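Long-range contact in enterochelin esterase (Salmonella enterica subsp. enterica serovar Typhimurium, PDB 3MGA), which probably hydrolyses the ester bonds of ferric enterobactin so that siderophore-bound iron can be released: residues 87-96 with 149-160. Residues are numbered along the deposited sequence; the frame is centred on the assembly and turned at random.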
loop_
_atom_site.group_PDB
_atom_site.type_symbol
_atom_site.label_atom_id
_atom_site.label_comp_id
_atom_site.label_asym_id
_atom_site.label_seq_id
_atom_site.Cartn_x
_atom_site.Cartn_y
_atom_site.Cartn_z
ATOM N N LEU A 87 -19.859 0.529 5.640
ATOM C CA LEU A 87 -18.563 -0.130 5.509
ATOM C C LEU A 87 -18.637 -1.519 6.109
ATOM O O LEU A 87 -19.360 -1.739 7.081
ATOM C CB LEU A 87 -17.478 0.686 6.203
ATOM C CG LEU A 87 -17.185 2.053 5.586
ATOM C CD1 LEU A 87 -16.227 2.841 6.457
ATOM C CD2 LEU A 87 -16.634 1.898 4.161
ATOM N N SER A 88 -17.901 -2.460 5.526
ATOM C CA SER A 88 -17.890 -3.832 6.023
ATOM C C SER A 88 -17.123 -3.935 7.346
ATOM O O SER A 88 -16.287 -3.102 7.660
ATOM C CB SER A 88 -17.273 -4.767 4.991
ATOM O OG SER A 88 -15.911 -4.442 4.792
ATOM N N ALA A 89 -17.388 -4.992 8.095
ATOM C CA ALA A 89 -16.771 -5.186 9.407
ATOM C C ALA A 89 -15.260 -5.407 9.403
ATOM O O ALA A 89 -14.585 -5.064 10.364
ATOM C CB ALA A 89 -17.461 -6.343 10.125
ATOM N N ASN A 90 -14.738 -5.979 8.328
ATOM C CA ASN A 90 -13.319 -6.285 8.220
ATOM C C ASN A 90 -12.490 -5.204 7.516
ATOM O O ASN A 90 -11.271 -5.344 7.370
ATOM C CB ASN A 90 -13.165 -7.599 7.462
ATOM C CG ASN A 90 -13.854 -8.769 8.160
ATOM O OD1 ASN A 90 -13.800 -8.907 9.383
ATOM N ND2 ASN A 90 -14.473 -9.641 7.375
ATOM N N TRP A 91 -13.147 -4.124 7.115
ATOM C CA TRP A 91 -12.510 -3.043 6.381
ATOM C C TRP A 91 -11.558 -2.138 7.165
ATOM O O TRP A 91 -11.718 -1.902 8.358
ATOM C CB TRP A 91 -13.590 -2.165 5.736
ATOM C CG TRP A 91 -13.054 -1.081 4.870
ATOM C CD1 TRP A 91 -12.744 -1.176 3.557
ATOM C CD2 TRP A 91 -12.774 0.269 5.257
ATOM N NE1 TRP A 91 -12.284 0.029 3.089
ATOM C CE2 TRP A 91 -12.292 0.935 4.116
ATOM C CE3 TRP A 91 -12.871 0.976 6.461
ATOM C CZ2 TRP A 91 -11.914 2.280 4.136
ATOM C CZ3 TRP A 91 -12.500 2.316 6.481
ATOM C CH2 TRP A 91 -12.021 2.952 5.325
ATOM N N ARG A 92 -10.575 -1.627 6.433
ATOM C CA ARG A 92 -9.564 -0.713 6.934
ATOM C C ARG A 92 -9.099 0.114 5.752
ATOM O O ARG A 92 -8.950 -0.410 4.649
ATOM C CB ARG A 92 -8.411 -1.490 7.561
ATOM C CG ARG A 92 -7.146 -0.696 7.889
ATOM C CD ARG A 92 -6.398 -1.406 9.055
ATOM N NE ARG A 92 -6.164 -2.804 8.743
ATOM C CZ ARG A 92 -5.971 -3.771 9.628
ATOM N NH1 ARG A 92 -6.021 -3.541 10.935
ATOM N NH2 ARG A 92 -5.764 -5.000 9.186
ATOM N N GLY A 93 -8.894 1.406 5.967
ATOM C CA GLY A 93 -8.445 2.261 4.886
ATOM C C GLY A 93 -8.152 3.690 5.271
ATOM O O GLY A 93 -8.518 4.141 6.349
ATOM N N SER A 94 -7.481 4.389 4.364
ATOM C CA SER A 94 -7.104 5.775 4.549
ATOM C C SER A 94 -8.192 6.673 4.020
ATOM O O SER A 94 -9.005 6.260 3.177
ATOM C CB SER A 94 -5.836 6.090 3.756
ATOM O OG SER A 94 -4.783 5.216 4.092
ATOM N N TYR A 95 -8.212 7.907 4.509
ATOM C CA TYR A 95 -9.174 8.883 4.020
ATOM C C TYR A 95 -8.630 10.271 4.294
ATOM O O TYR A 95 -7.686 10.439 5.074
ATOM C CB TYR A 95 -10.557 8.708 4.669
ATOM C CG TYR A 95 -10.605 9.096 6.130
ATOM C CD1 TYR A 95 -10.204 8.213 7.121
ATOM C CD2 TYR A 95 -11.061 10.351 6.517
ATOM C CE1 TYR A 95 -10.244 8.578 8.466
ATOM C CE2 TYR A 95 -11.110 10.717 7.850
ATOM C CZ TYR A 95 -10.697 9.835 8.820
ATOM O OH TYR A 95 -10.747 10.212 10.146
ATOM N N CYS A 96 -9.222 11.257 3.634
ATOM C CA CYS A 96 -8.830 12.639 3.813
ATOM C C CYS A 96 -10.011 13.482 3.379
ATOM O O CYS A 96 -10.883 12.987 2.670
ATOM C CB CYS A 96 -7.566 12.968 2.992
ATOM S SG CYS A 96 -7.693 12.711 1.189
ATOM N N VAL A 149 -3.059 12.110 5.265
ATOM C CA VAL A 149 -4.222 11.229 5.311
ATOM C C VAL A 149 -4.463 10.771 6.737
ATOM O O VAL A 149 -3.637 11.009 7.612
ATOM C CB VAL A 149 -4.018 9.981 4.432
ATOM C CG1 VAL A 149 -4.032 10.361 2.967
ATOM C CG2 VAL A 149 -2.711 9.267 4.821
ATOM N N SER A 150 -5.593 10.105 6.962
ATOM C CA SER A 150 -5.947 9.606 8.289
ATOM C C SER A 150 -6.386 8.147 8.225
ATOM O O SER A 150 -6.798 7.668 7.185
ATOM C CB SER A 150 -7.014 10.493 8.907
ATOM O OG SER A 150 -6.522 11.822 9.001
ATOM N N ALA A 151 -6.280 7.451 9.351
ATOM C CA ALA A 151 -6.600 6.034 9.421
ATOM C C ALA A 151 -7.943 5.723 10.080
ATOM O O ALA A 151 -8.291 6.278 11.133
ATOM C CB ALA A 151 -5.493 5.301 10.153
ATOM N N LEU A 152 -8.670 4.804 9.449
ATOM C CA LEU A 152 -9.962 4.339 9.932
ATOM C C LEU A 152 -9.974 2.824 9.854
ATOM O O LEU A 152 -9.588 2.245 8.833
ATOM C CB LEU A 152 -11.103 4.915 9.089
ATOM C CG LEU A 152 -12.520 4.552 9.553
ATOM C CD1 LEU A 152 -12.709 4.815 11.039
ATOM C CD2 LEU A 152 -13.564 5.311 8.728
ATOM N N GLU A 153 -10.414 2.185 10.928
ATOM C CA GLU A 153 -10.473 0.732 10.976
ATOM C C GLU A 153 -11.750 0.252 11.648
ATOM O O GLU A 153 -12.094 0.716 12.722
ATOM C CB GLU A 153 -9.297 0.183 11.779
ATOM C CG GLU A 153 -7.931 0.655 11.336
ATOM C CD GLU A 153 -6.809 -0.104 12.039
ATOM O OE1 GLU A 153 -5.636 0.089 11.669
ATOM O OE2 GLU A 153 -7.107 -0.911 12.943
HETATM N N MSE A 154 -12.451 -0.678 11.013
HETATM C CA MSE A 154 -13.658 -1.238 11.611
HETATM C C MSE A 154 -13.195 -2.270 12.645
HETATM O O MSE A 154 -12.065 -2.747 12.568
HETATM C CB MSE A 154 -14.579 -1.842 10.561
HETATM C CG MSE A 154 -15.286 -0.822 9.667
HETATM SE SE MSE A 154 -16.376 0.512 10.619
HETATM C CE MSE A 154 -15.086 1.920 10.986
ATOM N N PRO A 155 -14.062 -2.611 13.612
ATOM C CA PRO A 155 -13.698 -3.502 14.713
ATOM C C PRO A 155 -13.146 -4.872 14.359
ATOM O O PRO A 155 -12.423 -5.447 15.151
ATOM C CB PRO A 155 -15.017 -3.651 15.483
ATOM C CG PRO A 155 -15.787 -2.431 15.137
ATOM C CD PRO A 155 -15.468 -2.183 13.714
ATOM N N ASP A 156 -13.480 -5.392 13.187
ATOM C CA ASP A 156 -13.018 -6.714 12.799
ATOM C C ASP A 156 -11.909 -6.699 11.750
ATOM O O ASP A 156 -11.650 -7.718 11.106
ATOM C CB ASP A 156 -14.209 -7.561 12.355
ATOM C CG ASP A 156 -15.167 -7.863 13.502
ATOM O OD1 ASP A 156 -14.688 -8.131 14.626
ATOM O OD2 ASP A 156 -16.396 -7.865 13.273
ATOM N N ALA A 157 -11.249 -5.551 11.591
ATOM C CA ALA A 157 -10.125 -5.443 10.675
ATOM C C ALA A 157 -9.078 -6.400 11.226
ATOM O O ALA A 157 -8.811 -6.384 12.426
ATOM C CB ALA A 157 -9.589 -4.022 10.647
ATOM N N PRO A 158 -8.480 -7.237 10.371
ATOM C CA PRO A 158 -7.511 -8.216 10.900
ATOM C C PRO A 158 -6.284 -7.571 11.535
ATOM O O PRO A 158 -5.899 -6.466 11.160
ATOM C CB PRO A 158 -7.116 -9.018 9.655
ATOM C CG PRO A 158 -7.267 -8.030 8.537
ATOM C CD PRO A 158 -8.481 -7.207 8.899
ATOM N N LEU A 159 -5.684 -8.249 12.503
ATOM C CA LEU A 159 -4.499 -7.715 13.153
ATOM C C LEU A 159 -3.372 -7.519 12.126
ATOM O O LEU A 159 -3.249 -8.293 11.173
ATOM C CB LEU A 159 -4.025 -8.640 14.284
ATOM C CG LEU A 159 -4.923 -8.811 15.516
ATOM C CD1 LEU A 159 -4.296 -9.828 16.505
ATOM C CD2 LEU A 159 -5.182 -7.474 16.213
ATOM N N GLN A 160 -2.587 -6.463 12.326
ATOM C CA GLN A 160 -1.436 -6.127 11.478
ATOM C C GLN A 160 -0.179 -6.429 12.285
ATOM O O GLN A 160 0.269 -5.588 13.044
ATOM C CB GLN A 160 -1.495 -4.665 11.090
ATOM C CG GLN A 160 -2.709 -4.380 10.248
ATOM C CD GLN A 160 -2.700 -3.025 9.618
ATOM O OE1 GLN A 160 -2.477 -2.010 10.277
ATOM N NE2 GLN A 160 -2.990 -2.988 8.333
#
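Arg92 lies between Ala157 and Gln160, with its guanidinium edge turned to the carbonyl of Pro158. Ala157 CB sits over one guanidinium face. The amide of Gln160 stacks on the opposite face, with the two planes 20° apart. This amide is itself held by the esterase domain: Gln160 OE1 accepts from Arg389, and NE2 donates to the carbonyl of Leu386. Arg92 NH2 bonds Pro158 O at a modelled 2.5 Å, too short to be taken literally; NH1 gives the same oxygen a weak, bent bond. CG of Arg92 is anti to the backbone N (chi1 168°), and a bend at chi3 (53°) turns the guanidinium in between Ala157 and Gln160. Glu153 runs alongside and adds a weak, long salt bridge from Arg92 NH1 to Glu153 OE2 (3.5 Å).

Strands 92-96 and 149-153 pair antiparallel. Gly93 with Leu152 and Tyr95 with Ser150 are the hydrogen-bonded pairs. The bond from Gly93 N to Leu152 O (3.1 Å) is nearly straight. The last rung, Met154 N to Trp91 O (3.0 Å), is too. Gly93 leaves room for the Trp91 indole, which folds back so that one face lies against Gly93 N. Leu152 CG meets the edge of this ring, 3.8 Å from Trp91 CZ3. Farther along, Ser150 CB makes a CH-pi contact over the Tyr95 face. Asp134 OD2 bonds Tyr95 OH, and its backbone N donates to Ser150 OG.

The turn end is looser. Asp156 N reaches Ala89 O only weakly. Asn90 and Asp156 are exposed on this side. Pro158 is exposed too, although its carbonyl faces Arg92. Together the segments form an antiparallel strand pair inside a four-stranded sheet of the N-terminal domain, consistent with the E-set beta-sandwich, and Gln160 joins it to the alpha/beta-hydrolase domain.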